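Local structure of arginase (Medicago truncatula, 6VSS) at residues Thr97-Glu103 / Lys330-Glu334. The protein hydrolyses L-arginine to urea and L-ornithine with two manganese ions per subunit, and also converts agmatine to putrescine. Sequence-based numbering, arbitrary orientation.
Sequences TNSTTEE and KLVRE
Thr101 and Glu334 bring the backbones closest, their CA atoms 6.2 Å apart, where loop 97-103 passes helical turn 330-334; Glu334 N bonds Lys330 O at 3.0 Å, as in a helix. Arg333 presents its guanidinium end-on: NH2 and NH1 donate to Asn98 O, at 3.2 and 3.3 Å, the oxygen 10° out of plane and both bonds somewhat bent (N-H...O at most 150°). A bend at chi3 (61°) turns the group to the loop, and NH1 also bonds Ile92 O. An Asx turn, Thr100 N donating to Asn98 OD1, shapes the loop. In this arginase-family alpha/beta fold the contact ties the loop after helix 84-92 to helix 323-339; Thr97 and Asn98 belong to the L-ornithine site. Replacing Arg333 by a leucine would probably cost Asn98 O these two donors and Ile92 O its bond from NH1. Glu334 OE2 accepts Glu102 N at 2.8 Å through its syn lone pair, while OE1 accepts from a water that takes Glu103 N and bonds Thr101 OG1, itself bonded to Lys105 N. The extended Lys330 side chain brings NZ to the anti side of Glu102 OE2, a 2.7 Å salt bridge, and to Pro286 O of a neighbouring subunit; Glu102 OE1 pairs with Arg292.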
loop_
_atom_site.group_PDB
_atom_site.type_symbol
_atom_site.label_atom_id
_atom_site.label_comp_id
_atom_site.label_asym_id
_atom_site.label_seq_id
_atom_site.Cartn_x
_atom_site.Cartn_y
_atom_site.Cartn_z
ATOM N N THR B 97 -2.290 -22.096 -4.774
ATOM C CA THR B 97 -2.729 -23.128 -3.801
ATOM C C THR B 97 -2.956 -24.473 -4.521
ATOM O O THR B 97 -3.424 -24.422 -5.677
ATOM C CB THR B 97 -4.004 -22.621 -3.110
ATOM O OG1 THR B 97 -5.130 -22.647 -3.978
ATOM C CG2 THR B 97 -3.864 -21.198 -2.617
ATOM N N ASN B 98 -2.641 -25.643 -3.944
ATOM C CA ASN B 98 -3.151 -26.913 -4.541
ATOM C C ASN B 98 -4.587 -27.051 -4.044
ATOM O O ASN B 98 -5.040 -26.176 -3.326
ATOM C CB ASN B 98 -2.303 -28.173 -4.303
ATOM C CG ASN B 98 -1.951 -28.375 -2.848
ATOM O OD1 ASN B 98 -2.837 -28.409 -1.994
ATOM N ND2 ASN B 98 -0.660 -28.486 -2.563
ATOM N N SER B 99 -5.272 -28.094 -4.461
ATOM C CA SER B 99 -6.697 -28.312 -4.151
ATOM C C SER B 99 -6.846 -29.385 -3.064
ATOM O O SER B 99 -7.910 -29.984 -3.032
ATOM C CB SER B 99 -7.422 -28.690 -5.399
ATOM O OG SER B 99 -7.177 -30.065 -5.692
ATOM N N THR B 100 -5.847 -29.581 -2.193
ATOM C CA THR B 100 -5.942 -30.525 -1.034
ATOM C C THR B 100 -6.015 -29.763 0.305
ATOM O O THR B 100 -5.187 -28.894 0.538
ATOM C CB THR B 100 -4.803 -31.560 -1.031
ATOM O OG1 THR B 100 -4.749 -32.131 -2.335
ATOM C CG2 THR B 100 -5.003 -32.645 -0.001
ATOM N N THR B 101 -6.996 -30.090 1.155
ATOM C CA THR B 101 -7.135 -29.550 2.515
ATOM C C THR B 101 -6.015 -30.141 3.367
ATOM O O THR B 101 -5.390 -31.077 2.924
ATOM C CB THR B 101 -8.517 -29.808 3.110
ATOM O OG1 THR B 101 -8.604 -31.173 3.547
ATOM C CG2 THR B 101 -9.610 -29.419 2.137
ATOM N N GLU B 102 -5.797 -29.546 4.534
ATOM C CA GLU B 102 -4.653 -29.830 5.424
ATOM C C GLU B 102 -4.691 -31.308 5.779
ATOM O O GLU B 102 -3.595 -31.938 5.771
ATOM C CB GLU B 102 -4.680 -28.935 6.660
ATOM C CG GLU B 102 -4.102 -27.548 6.424
ATOM C CD GLU B 102 -3.357 -26.945 7.613
ATOM O OE1 GLU B 102 -3.372 -27.555 8.676
ATOM O OE2 GLU B 102 -2.760 -25.869 7.464
ATOM N N GLU B 103 -5.893 -31.847 6.017
ATOM C CA GLU B 103 -6.033 -33.268 6.423
ATOM C C GLU B 103 -6.335 -34.211 5.249
ATOM O O GLU B 103 -6.743 -35.331 5.540
ATOM C CB GLU B 103 -7.044 -33.397 7.546
ATOM C CG GLU B 103 -6.382 -33.114 8.878
ATOM C CD GLU B 103 -7.403 -33.144 9.976
ATOM O OE1 GLU B 103 -8.560 -33.370 9.647
ATOM O OE2 GLU B 103 -7.028 -32.951 11.136
ATOM N N LYS B 330 -9.152 -20.404 3.078
ATOM C CA LYS B 330 -8.623 -21.532 3.866
ATOM C C LYS B 330 -9.553 -21.898 5.031
ATOM O O LYS B 330 -9.707 -23.076 5.288
ATOM C CB LYS B 330 -7.218 -21.243 4.368
ATOM C CG LYS B 330 -6.610 -22.482 5.009
ATOM C CD LYS B 330 -5.090 -22.532 5.050
ATOM C CE LYS B 330 -4.610 -23.826 5.701
ATOM N NZ LYS B 330 -3.157 -24.026 5.516
ATOM N N LEU B 331 -10.127 -20.932 5.743
ATOM C CA LEU B 331 -11.202 -21.230 6.742
ATOM C C LEU B 331 -12.346 -21.979 6.057
ATOM O O LEU B 331 -12.811 -22.961 6.635
ATOM C CB LEU B 331 -11.683 -19.972 7.477
ATOM C CG LEU B 331 -10.581 -19.224 8.239
ATOM C CD1 LEU B 331 -11.086 -17.871 8.688
ATOM C CD2 LEU B 331 -10.094 -20.038 9.427
ATOM N N VAL B 332 -12.768 -21.566 4.870
ATOM C CA VAL B 332 -13.879 -22.251 4.141
ATOM C C VAL B 332 -13.433 -23.677 3.813
ATOM O O VAL B 332 -14.226 -24.616 4.021
ATOM C CB VAL B 332 -14.355 -21.488 2.883
ATOM C CG1 VAL B 332 -15.524 -22.181 2.225
ATOM C CG2 VAL B 332 -14.842 -20.092 3.241
ATOM N N ARG B 333 -12.216 -23.849 3.317
ATOM C CA ARG B 333 -11.713 -25.175 2.873
ATOM C C ARG B 333 -11.676 -26.131 4.069
ATOM O O ARG B 333 -12.125 -27.260 3.949
ATOM C CB ARG B 333 -10.338 -25.058 2.218
ATOM C CG ARG B 333 -10.418 -24.539 0.788
ATOM C CD ARG B 333 -9.158 -23.808 0.343
ATOM N NE ARG B 333 -8.002 -24.689 0.394
ATOM C CZ ARG B 333 -7.135 -24.909 -0.585
ATOM N NH1 ARG B 333 -7.280 -24.338 -1.764
ATOM N NH2 ARG B 333 -6.181 -25.806 -0.408
ATOM N N GLU B 334 -11.213 -25.685 5.215
ATOM C CA GLU B 334 -11.044 -26.590 6.341
ATOM C C GLU B 334 -12.421 -26.843 6.970
ATOM O O GLU B 334 -12.646 -27.945 7.435
ATOM C CB GLU B 334 -9.985 -25.984 7.221
ATOM C CG GLU B 334 -8.643 -25.860 6.520
ATOM C CD GLU B 334 -7.975 -27.187 6.181
ATOM O OE1 GLU B 334 -8.082 -28.144 6.975
ATOM O OE2 GLU B 334 -7.382 -27.261 5.108
HETATM O O HOH W 1 -8.445 -30.719 6.086
#